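Local coordinates for protein methylase yhhF (Escherichia coli, PDB 2FPO) that transfers a methyl group from S-adenosyl-L-methionine to N2 of one specific guanine of 16S rRNA in the assembled 30S particle, at residues T44-N47 and W48-P51; T38-V41 and R42-L45; I141-L144 and E145-W149. All coordinates share one frame; numbering follows the deposited sequence. Where two conformers were deposited one is given.

Contact 1 (T44-N47 and W48-P51); sequences TLFN and WLAP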
# COMPACT_ATOMS: atom_id res chain seq x y z
N THR A 44 -11.59 0.19 7.43
CA THR A 44 -11.70 1.63 7.22
C THR A 44 -11.10 2.06 5.85
O THR A 44 -11.75 2.78 5.09
CB THR A 44 -11.01 2.41 8.38
OG1 THR A 44 -11.62 2.05 9.62
CG2 THR A 44 -11.10 3.92 8.20
N LEU A 45 -9.88 1.61 5.55
CA LEU A 45 -9.19 2.00 4.33
C LEU A 45 -9.97 1.57 3.07
O LEU A 45 -10.13 2.34 2.12
CB LEU A 45 -7.79 1.35 4.28
CG LEU A 45 -6.97 1.55 3.00
CD1 LEU A 45 -6.89 3.05 2.57
CD2 LEU A 45 -5.55 0.94 3.18
N PHE A 46 -10.41 0.32 3.08
CA PHE A 46 -11.06 -0.24 1.91
C PHE A 46 -12.49 0.23 1.77
O PHE A 46 -13.00 0.25 0.66
CB PHE A 46 -10.84 -1.75 1.78
CG PHE A 46 -9.43 -2.08 1.35
CD1 PHE A 46 -9.07 -1.97 -0.01
CD2 PHE A 46 -8.45 -2.40 2.30
CE1 PHE A 46 -7.78 -2.22 -0.41
CE2 PHE A 46 -7.14 -2.65 1.89
CZ PHE A 46 -6.80 -2.58 0.54
N ASN A 47 -13.10 0.67 2.87
CA ASN A 47 -14.34 1.42 2.76
C ASN A 47 -14.08 2.77 2.06
O ASN A 47 -14.83 3.14 1.16
CB ASN A 47 -15.04 1.57 4.12
CG ASN A 47 -15.52 0.22 4.70
OD1 ASN A 47 -15.43 -0.83 4.05
ND2 ASN A 47 -16.03 0.26 5.93
N TRP A 48 -13.00 3.47 2.44
CA TRP A 48 -12.64 4.74 1.73
C TRP A 48 -12.36 4.52 0.23
O TRP A 48 -12.64 5.39 -0.59
CB TRP A 48 -11.38 5.41 2.31
CG TRP A 48 -11.46 5.94 3.73
CD1 TRP A 48 -12.58 6.29 4.44
CD2 TRP A 48 -10.34 6.19 4.60
NE1 TRP A 48 -12.23 6.74 5.71
CE2 TRP A 48 -10.86 6.70 5.82
CE3 TRP A 48 -8.96 6.06 4.45
CZ2 TRP A 48 -10.03 7.07 6.89
CZ3 TRP A 48 -8.14 6.41 5.50
CH2 TRP A 48 -8.68 6.92 6.72
N LEU A 49 -11.77 3.37 -0.09
CA LEU A 49 -11.33 3.03 -1.46
C LEU A 49 -12.38 2.31 -2.30
O LEU A 49 -12.15 2.06 -3.48
CB LEU A 49 -10.07 2.14 -1.38
CG LEU A 49 -8.79 2.85 -0.90
CD1 LEU A 49 -7.63 1.87 -0.86
CD2 LEU A 49 -8.46 4.07 -1.76
N ALA A 50 -13.52 1.99 -1.70
CA ALA A 50 -14.53 1.11 -2.33
C ALA A 50 -14.94 1.58 -3.75
O ALA A 50 -14.99 0.77 -4.67
CB ALA A 50 -15.75 0.94 -1.42
N PRO A 51 -15.21 2.88 -3.93
CA PRO A 51 -15.61 3.30 -5.28
C PRO A 51 -14.51 3.46 -6.33
O PRO A 51 -14.82 3.85 -7.45
CB PRO A 51 -16.33 4.63 -5.02
CG PRO A 51 -15.64 5.19 -3.83
CD PRO A 51 -15.23 4.02 -2.98

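Contact 2 (T38-V41 and R42-L45); sequences TDRV and RETL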
# COMPACT_ATOMS: atom_id res chain seq x y z
N THR A 38 -4.30 -4.87 11.08
CA THR A 38 -5.55 -5.29 11.75
C THR A 38 -6.73 -5.20 10.80
O THR A 38 -6.65 -4.61 9.71
CB THR A 38 -5.91 -4.44 12.99
OG1 THR A 38 -6.05 -3.07 12.60
CG2 THR A 38 -4.87 -4.57 14.10
N ASP A 39 -7.84 -5.76 11.26
CA ASP A 39 -9.06 -5.81 10.49
C ASP A 39 -9.69 -4.43 10.40
O ASP A 39 -10.10 -4.02 9.33
CB ASP A 39 -10.04 -6.81 11.11
CG ASP A 39 -9.61 -8.26 10.95
OD1 ASP A 39 -8.47 -8.54 10.49
OD2 ASP A 39 -10.43 -9.14 11.31
N ARG A 40 -9.75 -3.71 11.52
CA ARG A 40 -10.45 -2.43 11.56
C ARG A 40 -9.79 -1.37 10.71
O ARG A 40 -10.47 -0.59 10.03
CB ARG A 40 -10.63 -1.95 13.00
CG ARG A 40 -11.93 -2.42 13.58
CD ARG A 40 -12.26 -1.71 14.88
NE ARG A 40 -13.35 -2.37 15.58
CZ ARG A 40 -13.27 -3.59 16.10
NH1 ARG A 40 -14.31 -4.11 16.74
NH2 ARG A 40 -12.15 -4.30 15.98
N VAL A 41 -8.45 -1.36 10.72
CA VAL A 41 -7.65 -0.54 9.79
C VAL A 41 -8.02 -0.84 8.34
O VAL A 41 -8.44 0.06 7.60
CB VAL A 41 -6.14 -0.80 10.03
CG1 VAL A 41 -5.27 -0.20 8.91
CG2 VAL A 41 -5.73 -0.27 11.43
N ARG A 42 -7.88 -2.09 7.93
CA ARG A 42 -8.16 -2.48 6.55
C ARG A 42 -9.60 -2.18 6.18
O ARG A 42 -9.88 -1.70 5.07
CB ARG A 42 -7.82 -3.96 6.30
CG ARG A 42 -6.38 -4.18 5.88
CD ARG A 42 -6.12 -5.65 5.55
NE ARG A 42 -6.14 -6.47 6.76
CZ ARG A 42 -6.33 -7.78 6.77
NH1 ARG A 42 -6.54 -8.44 5.64
NH2 ARG A 42 -6.34 -8.42 7.93
N GLU A 43 -10.51 -2.44 7.12
CA GLU A 43 -11.91 -2.16 6.93
C GLU A 43 -12.15 -0.69 6.61
O GLU A 43 -12.81 -0.37 5.63
CB GLU A 43 -12.67 -2.60 8.18
CG GLU A 43 -14.14 -2.66 8.04
CD GLU A 43 -14.80 -3.16 9.33
OE1 GLU A 43 -15.67 -4.06 9.25
OE2 GLU A 43 -14.43 -2.67 10.42
N THR A 44 -11.59 0.19 7.43
CA THR A 44 -11.70 1.63 7.22
C THR A 44 -11.10 2.06 5.85
O THR A 44 -11.75 2.78 5.09
CB THR A 44 -11.01 2.41 8.38
OG1 THR A 44 -11.62 2.05 9.62
CG2 THR A 44 -11.10 3.92 8.20
N LEU A 45 -9.88 1.61 5.55
CA LEU A 45 -9.19 2.00 4.33
C LEU A 45 -9.97 1.57 3.07
O LEU A 45 -10.13 2.34 2.12
CB LEU A 45 -7.79 1.35 4.28
CG LEU A 45 -6.97 1.55 3.00
CD1 LEU A 45 -6.89 3.05 2.57
CD2 LEU A 45 -5.55 0.94 3.18
O HOH W 1 -13.44 -0.42 11.25

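Contact 3 (I141-L144 and E145-W149); sequences INLL and EDNGW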
# COMPACT_ATOMS: atom_id res chain seq x y z
N ILE A 141 7.31 9.50 -0.16
CA ILE A 141 6.35 10.47 -0.69
C ILE A 141 6.94 11.35 -1.81
O ILE A 141 6.29 11.56 -2.84
CB ILE A 141 5.81 11.33 0.47
CG1 ILE A 141 4.75 10.53 1.24
CG2 ILE A 141 5.30 12.74 -0.04
CD1 ILE A 141 4.42 11.11 2.64
N ASN A 142 8.16 11.83 -1.64
CA ASN A 142 8.77 12.68 -2.68
C ASN A 142 9.18 11.91 -3.91
O ASN A 142 9.06 12.41 -5.02
CB ASN A 142 9.97 13.45 -2.14
CG ASN A 142 9.57 14.58 -1.21
OD1 ASN A 142 10.29 14.89 -0.27
ND2 ASN A 142 8.43 15.20 -1.49
N LEU A 143 9.67 10.68 -3.71
CA LEU A 143 10.03 9.82 -4.84
C LEU A 143 8.81 9.45 -5.66
O LEU A 143 8.87 9.48 -6.88
CB LEU A 143 10.77 8.57 -4.38
CG LEU A 143 12.20 8.85 -3.85
CD1 LEU A 143 12.60 7.75 -2.90
CD2 LEU A 143 13.23 9.03 -4.96
N LEU A 144 7.70 9.11 -4.97
CA LEU A 144 6.43 8.80 -5.65
C LEU A 144 6.00 9.93 -6.56
O LEU A 144 5.70 9.74 -7.74
CB LEU A 144 5.30 8.44 -4.64
CG LEU A 144 5.43 7.10 -3.90
CD1 LEU A 144 4.33 7.02 -2.81
CD2 LEU A 144 5.30 5.94 -4.93
N GLU A 145 5.98 11.13 -6.00
CA GLU A 145 5.63 12.34 -6.77
C GLU A 145 6.62 12.70 -7.89
O GLU A 145 6.21 13.19 -8.93
CB GLU A 145 5.46 13.52 -5.82
CG GLU A 145 5.09 14.87 -6.48
CD GLU A 145 3.79 14.82 -7.27
OE1 GLU A 145 2.85 14.11 -6.83
OE2 GLU A 145 3.70 15.50 -8.32
N ASP A 146 7.93 12.50 -7.67
CA ASP A 146 8.93 13.04 -8.59
C ASP A 146 9.25 12.09 -9.74
O ASP A 146 9.72 12.53 -10.78
CB ASP A 146 10.24 13.36 -7.88
CG ASP A 146 10.10 14.47 -6.87
OD1 ASP A 146 9.08 15.20 -6.87
OD2 ASP A 146 11.03 14.60 -6.06
N ASN A 147 9.00 10.80 -9.56
CA ASN A 147 9.42 9.80 -10.53
C ASN A 147 8.29 9.14 -11.34
O ASN A 147 8.50 8.11 -11.97
CB ASN A 147 10.36 8.78 -9.84
CG ASN A 147 11.67 9.43 -9.40
OD1 ASN A 147 12.08 10.43 -9.97
ND2 ASN A 147 12.31 8.87 -8.39
N GLY A 148 7.11 9.75 -11.34
CA GLY A 148 6.03 9.30 -12.21
C GLY A 148 5.28 8.08 -11.72
O GLY A 148 4.63 7.38 -12.51
N TRP A 149 5.31 7.82 -10.41
CA TRP A 149 4.61 6.65 -9.87
C TRP A 149 3.09 6.85 -9.69
O TRP A 149 2.37 5.91 -9.33
CB TRP A 149 5.26 6.26 -8.53
CG TRP A 149 6.70 5.78 -8.71
CD1 TRP A 149 7.84 6.48 -8.47
CD2 TRP A 149 7.11 4.49 -9.22
NE1 TRP A 149 8.95 5.69 -8.76
CE2 TRP A 149 8.53 4.48 -9.25
CE3 TRP A 149 6.40 3.34 -9.67
CZ2 TRP A 149 9.27 3.38 -9.68
CZ3 TRP A 149 7.15 2.24 -10.14
CH2 TRP A 149 8.56 2.26 -10.13

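Contact 1 (T44-N47 and W48-P51)
Thr44 and Trp48, one turn apart on helix 39-53, lie side by side and point the same way, the methyl of the threonine resting on the indole. Thr44 CG2 approaches over the six-membered ring in a CH-pi contact, 4.0 Å from the ring centroid and 30° off its normal; the nearest ring atom, Trp48 CZ2, is 3.6 Å from CG2. Thr44 O lies over the same face nearer the backbone, 3.5 Å from Trp48 CG, and methyl and carbonyl oxygen together line that face of the indole. The first torsion of Trp48 (chi1 -65°) sets CG beside the backbone N and sends the ring back toward Thr44.

On the inner flank, Leu49 CD1 meets two residues at once: Leu45 CD1 at 3.7 Å and, obliquely, Phe46 CE1 at 4.1 Å. Leu45 CG in turn sits above one face of the Phe46 ring, offset toward its rim, making a small apolar cluster of the three residues. Leu45 CD1 also reaches the indole, at Trp48 CE3, joining the cluster to the aromatic flank.

Backbone bonds hold these groups in register. Trp48 N donates to Thr44 O at 3.0 Å, and Leu49 N to Leu45 O at 2.9 Å, the latter bent to 136°. Pro51 has no N-H to offer the turn before it, and Asn47 O takes a weak bond from Ala50 N.

Within the methyltransferase fold, Leu45 and Phe46 pack on Leu68 of helix 67-74; the two leucines both touch Phe127 of strand 123-128, Leu45 also Tyr157 and Leu49 also Leu155 of strand 154-161; the indole meets Arg177 and Lys179 of strand 173-181.

Contact 2 (T38-V41 and R42-L45)
Glu43 N to Asp39 O (2.7 Å), Thr44 N to Arg40 O and Leu45 N to Val41 O are regular i to i+4 bonds of the first turns of helix 39-53, with a weak one from Arg42 N to Thr38 O before them. This helix leads into strand 57-60 of the Rossmann-like methyltransferase fold, whose seven-stranded sheet has the order 3-2-1-4-5-7-6.

Asp39 and Arg42, three residues apart, form a salt bridge from OD1 to NH2 at 3.3 Å. Their planes stand 73° apart, and the carboxylate meets the guanidinium through a single oxygen. Arg42 bends at chi3 (-70°), which turns the guanidinium back toward the start of the helix; there Thr38 O lies at its edge, near its plane, 3.5 Å from Arg42 NE. Stronger partners lie beyond the helix: Arg42 NH1 makes a salt bridge to Glu71 OE1 and a hydrogen bond to Arg15 O, and Asp39 OD2 pairs with Arg15 NH2. Arg15, Asp39, Arg42 and Glu71, in that order, form a chain of alternating charges linking the helix start to strand 13-15 and helix 67-74. Val41 touches Tyr157 of strand 154-161.

On another flank, Arg40 and Glu43 run side by side; NE and OE2 stay 5.3 Å apart, and the carboxylate comes near the root of the arginine, Arg40 CG at 4.0 Å from Glu43 OE2. Arg40 O is gripped twice by Thr44: the backbone N and the donating hydroxyl OG1, the latter at 2.9 Å, arrive from opposite faces of the carbonyl plane. OG1 also hydrogen-bonds Lys179 NZ of strand 173-181. A water donates to Arg40 O at 3.2 Å, and with its other hydrogen bonds Glu43 OE2 at 2.6 Å.

Contact 3 (I141-L144 and E145-W149)
Trp149 N reaches back to Leu144 O in a weak bond of 3.3 Å, closing the end of helix 137-146. Upstream, Glu145 N donates to Ile141 O at 3.2 Å and Asp146 N to Asn142 O at 2.9 Å. Leu143 O accepts from Asn147 N at 3.0 Å and, weakly, from Asp146 N; it also lies at the edge of the Trp149 ring, in its plane, 3.5 Å from CD1.

The ending is Schellman-like: Gly148, at positive phi (79°), turns the chain off the helix axis, the 149-to-144 bond is a weak 6→1 link, and Leu144 and Trp149 make the apolar contact across it. The companion 5→2 bond is absent, Gly148 N being 4.3 Å from Glu145 O. Leu144 CD2 meets Trp149 CB at 3.6 Å, the two side chains crossing at about a right angle.

The polar ends find partners beyond the helix. Asn147 lies alongside Leu143, ND2 being 3.6 Å from CD2, and that amide donates to Leu116 O, as does Trp149 NE1. Glu145, bent at chi2 (59°), turns its carboxylate away: OE1 takes Arg191 NE in a salt bridge and a bond from Trp173 NE1, while OE2 accepts from Asn172 ND2.

Contacts 1 and 2 are successive turns of helix 39-53, sharing Thr44 and Leu45, with centres 9 Å apart. Contact 3 ends helix 137-146, its centre 26 Å from that of contact 2, across the chain's centre. Each joins core to surface: Leu45, Phe46 and Leu49, Arg42, and Ile141, Leu144 and Trp149 are buried, whereas Asn47, Ala50, Arg40, Glu43, Asn142 and Asp146 are exposed. Contact 1 is mainly apolar and aromatic; contact 2 depends on charges, a hydroxyl and a water; contact 3 mixes helix-ending backbone bonds with leucine-tryptophan packing. All lean on the central sheet: Leu45 (Phe127), Leu49 (Ile125, Phe127) and Leu144 (Val126, Val128) on strand 123-128, Val41 on strand 154-161.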